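Long-range contact in FrpC operon protein (Neisseria meningitidis, PDB 5EDF), which is an iron-regulated protein that binds FrpC, an RTX protein, and is thought to be involved in adhesion: residues A[33-38]-A[61-66]. Residues are numbered along the deposited sequence; the frame is centred on the assembly and turned at random.
Sequences GYLARY and IEISVY
Tyr38 has CG anti to its carbonyl carbon (chi1 -57°), beside its backbone N, and its ring reaches the backbone of Glu62; Glu62 has CG anti to its own backbone N (chi1 -175°) and continues extended, carrying its carboxylate to the Arg37 side chain. The type I turn Leu35-Tyr38, closed by Tyr38 N to Leu35 O, sets the tyrosine beside the strand. A long aromatic side chain ending in a hydroxyl suits this place: Tyr38 OH accepts a nearly straight bond from Glu62 N (3.0 Å, 174°), and Glu62 O sits at the ring edge, in its plane. At the other end Ser64 N donates to Tyr34 O (3.0 Å). Between the two bonds a water accepts from Arg37 N and donates to Glu62 O and to Ser64 OG (2.8 Å); serine, small and polar, can take this bond while also bonding Asp100 of strand 98-105. Asp100 is the main partner of Arg37 NE as well. Glu62 adds a second acid over one guanidinium face, its carboxylate plane almost parallel, with NE 3.6 Å from Glu62 OE1. On the apolar side branched residues fill the space: Leu35 CD2 rests on CG2 of Ile61 and Ile63, and Tyr34 CD1, at the ring edge, meets Val65 CG1 (3.8 Å), beside helix 205-224. Since no N-H points at Glu62 OE1, that attraction is purely electrostatic, and Arg37 probably balances the charge of both acids.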
ATOM      1  N   GLY A  33      -5.765  -4.167  14.339  1.00 11.53           N
ATOM      2  CA  GLY A  33      -6.743  -3.951  13.307  1.00 11.62           C
ATOM      3  C   GLY A  33      -6.212  -3.807  11.901  1.00 10.19           C
ATOM      4  O   GLY A  33      -6.975  -3.890  10.951  1.00 11.52           O
ATOM      5  N   TYR A  34      -4.892  -3.645  11.755  1.00 11.41           N
ATOM      6  CA  TYR A  34      -4.254  -3.641  10.436  1.00 10.08           C
ATOM      7  C   TYR A  34      -3.893  -5.036   9.951  1.00  9.00           C
ATOM      8  O   TYR A  34      -3.298  -5.167   8.902  1.00 10.17           O
ATOM      9  CB  TYR A  34      -2.976  -2.787  10.502  1.00 11.77           C
ATOM     10  CG  TYR A  34      -3.258  -1.315  10.678  1.00 10.53           C
ATOM     11  CD1 TYR A  34      -3.809  -0.544   9.652  1.00 12.91           C
ATOM     12  CD2 TYR A  34      -3.009  -0.686  11.886  1.00 12.49           C
ATOM     13  CE1 TYR A  34      -4.077   0.811   9.836  1.00 12.38           C
ATOM     14  CE2 TYR A  34      -3.256   0.653  12.045  1.00 12.41           C
ATOM     15  CZ  TYR A  34      -3.787   1.401  11.024  1.00 12.50           C
ATOM     16  OH  TYR A  34      -4.067   2.751  11.201  1.00 14.42           O
ATOM     17  N   LEU A  35      -4.266  -6.063  10.712  1.00 10.56           N
ATOM     18  CA  LEU A  35      -3.866  -7.455  10.452  1.00 10.10           C
ATOM     19  C   LEU A  35      -5.028  -8.376  10.110  1.00 10.71           C
ATOM     20  O   LEU A  35      -5.050  -9.543  10.529  1.00 11.52           O
ATOM     21  CB  LEU A  35      -3.058  -8.004  11.634  1.00 12.34           C
ATOM     22  CG  LEU A  35      -1.809  -7.185  12.021  1.00 11.80           C
ATOM     23  CD1 LEU A  35      -1.293  -7.649  13.387  1.00 13.66           C
ATOM     24  CD2 LEU A  35      -0.740  -7.231  10.947  1.00 12.99           C
ATOM     25  N   ALA A  36      -5.964  -7.891   9.309  1.00 11.05           N
ATOM     26  CA  ALA A  36      -7.168  -8.646   9.006  1.00 11.21           C
ATOM     27  C   ALA A  36      -6.913 -10.014   8.373  1.00 13.24           C
ATOM     28  O   ALA A  36      -7.736 -10.945   8.524  1.00 14.22           O
ATOM     29  CB  ALA A  36      -8.144  -7.823   8.138  1.00 12.73           C
ATOM     30  N   ARG A  37      -5.809 -10.177   7.642  1.00 12.66           N
ATOM     31  CA  ARG A  37      -5.523 -11.513   7.082  1.00 12.51           C
ATOM     32  C   ARG A  37      -5.080 -12.548   8.133  1.00 13.94           C
ATOM     33  O   ARG A  37      -5.114 -13.766   7.878  1.00 16.04           O
ATOM     34  CB  ARG A  37      -4.473 -11.461   5.985  1.00 12.65           C
ATOM     35  CG  ARG A  37      -4.938 -10.781   4.745  1.00 13.59           C
ATOM     36  CD  ARG A  37      -3.854 -10.685   3.695  1.00 15.22           C
ATOM     37  NE  ARG A  37      -4.320 -10.212   2.409  1.00 15.21           N
ATOM     38  CZ  ARG A  37      -4.816 -10.968   1.438  1.00 16.83           C
ATOM     39  NH1 ARG A  37      -4.932 -12.290   1.599  1.00 21.17           N
ATOM     40  NH2 ARG A  37      -5.165 -10.419   0.303  1.00 18.66           N
ATOM     41  N   TYR A  38      -4.731 -12.061   9.303  1.00 12.94           N
ATOM     42  CA  TYR A  38      -4.204 -12.907  10.384  1.00 12.95           C
ATOM     43  C   TYR A  38      -5.291 -13.153  11.402  1.00 14.16           C
ATOM     44  O   TYR A  38      -5.153 -12.857  12.585  1.00 13.84           O
ATOM     45  CB  TYR A  38      -2.986 -12.229  11.011  1.00 12.63           C
ATOM     46  CG  TYR A  38      -1.841 -11.889  10.101  1.00 14.85           C
ATOM     47  CD1 TYR A  38      -0.677 -12.600  10.121  1.00 16.68           C
ATOM     48  CD2 TYR A  38      -1.867 -10.762   9.310  1.00 13.50           C
ATOM     49  CE1 TYR A  38       0.432 -12.241   9.347  1.00 17.03           C
ATOM     50  CE2 TYR A  38      -0.775 -10.402   8.545  1.00 14.63           C
ATOM     51  CZ  TYR A  38       0.362 -11.125   8.573  1.00 16.32           C
ATOM     52  OH  TYR A  38       1.443 -10.775   7.800  1.00 17.96           O
ATOM     53  N   ILE A  61       5.501  -8.810   6.457  1.00 11.64           N
ATOM     54  CA  ILE A  61       4.206  -8.567   7.059  1.00 11.71           C
ATOM     55  C   ILE A  61       3.303  -8.020   5.974  1.00 11.59           C
ATOM     56  O   ILE A  61       3.737  -7.165   5.203  1.00 13.00           O
ATOM     57  CB  ILE A  61       4.270  -7.517   8.190  1.00 12.68           C
ATOM     58  CG1 ILE A  61       5.309  -7.911   9.257  1.00 17.06           C
ATOM     59  CG2 ILE A  61       2.863  -7.334   8.825  1.00 17.77           C
ATOM     60  CD1 ILE A  61       5.556  -6.791  10.255  1.00 18.45           C
ATOM     61  N   GLU A  62       2.065  -8.487   5.898  1.00 10.74           N
ATOM     62  CA  GLU A  62       1.086  -7.996   4.940  1.00 11.08           C
ATOM     63  C   GLU A  62      -0.039  -7.374   5.711  1.00 10.67           C
ATOM     64  O   GLU A  62      -0.908  -8.073   6.230  1.00 11.42           O
ATOM     65  CB  GLU A  62       0.573  -9.111   4.007  1.00 11.07           C
ATOM     66  CG  GLU A  62      -0.358  -8.612   2.908  1.00 12.42           C
ATOM     67  CD  GLU A  62      -0.785  -9.688   1.957  1.00 18.92           C
ATOM     68  OE1 GLU A  62      -0.797 -10.885   2.346  1.00 20.96           O
ATOM     69  OE2 GLU A  62      -1.116  -9.355   0.794  1.00 19.30           O
ATOM     70  N   ILE A  63      -0.021  -6.060   5.876  1.00  9.68           N
ATOM     71  CA  ILE A  63      -1.134  -5.351   6.507  1.00 10.48           C
ATOM     72  C   ILE A  63      -2.230  -5.095   5.491  1.00  9.66           C
ATOM     73  O   ILE A  63      -1.973  -5.134   4.273  1.00 10.57           O
ATOM     74  CB  ILE A  63      -0.683  -4.036   7.187  1.00 10.16           C
ATOM     75  CG1 ILE A  63      -0.198  -2.985   6.190  1.00 10.99           C
ATOM     76  CG2 ILE A  63       0.356  -4.322   8.276  1.00 11.75           C
ATOM     77  CD1 ILE A  63      -0.090  -1.560   6.809  1.00 12.40           C
ATOM     78  N   SER A  64      -3.434  -4.830   5.967  1.00  9.86           N
ATOM     79  CA  SER A  64      -4.564  -4.556   5.098  1.00 10.21           C
ATOM     80  C   SER A  64      -5.239  -3.302   5.609  1.00 10.85           C
ATOM     81  O   SER A  64      -5.499  -3.162   6.792  1.00 11.76           O
ATOM     82  CB  SER A  64      -5.516  -5.771   5.043  1.00 10.46           C
ATOM     83  OG  SER A  64      -4.884  -6.968   4.625  1.00 12.05           O
ATOM     84  N   VAL A  65      -5.496  -2.369   4.700  1.00 10.96           N
ATOM     85  CA  VAL A  65      -6.155  -1.111   5.030  1.00 11.51           C
ATOM     86  C   VAL A  65      -7.397  -0.870   4.192  1.00 10.43           C
ATOM     87  O   VAL A  65      -7.414  -1.112   2.977  1.00 11.44           O
ATOM     88  CB  VAL A  65      -5.220   0.087   4.886  1.00 12.35           C
ATOM     89  CG1 VAL A  65      -4.047   0.040   5.895  1.00 14.24           C
ATOM     90  CG2 VAL A  65      -4.645   0.181   3.455  1.00 13.97           C
ATOM     91  N   TYR A  66      -8.444  -0.411   4.851  1.00 11.67           N
ATOM     92  CA  TYR A  66      -9.619   0.073   4.166  1.00 13.49           C
ATOM     93  C   TYR A  66      -9.366   1.511   3.748  1.00 13.36           C
ATOM     94  O   TYR A  66      -8.897   2.329   4.556  1.00 14.68           O
ATOM     95  CB  TYR A  66     -10.845  -0.001   5.091  1.00 14.12           C
ATOM     96  CG  TYR A  66     -12.118   0.639   4.577  1.00 13.53           C
ATOM     97  CD1 TYR A  66     -12.773   0.144   3.469  1.00 14.89           C
ATOM     98  CD2 TYR A  66     -12.653   1.727   5.205  1.00 13.64           C
ATOM     99  CE1 TYR A  66     -13.934   0.712   3.005  1.00 16.25           C
ATOM    100  CE2 TYR A  66     -13.833   2.278   4.760  1.00 15.46           C
ATOM    101  CZ  TYR A  66     -14.449   1.781   3.652  1.00 15.22           C
ATOM    102  OH  TYR A  66     -15.645   2.352   3.188  1.00 19.40           O
TER
HETATM  103  O   HOH W   1      -3.690  -8.265   6.849  1.00 11.76           O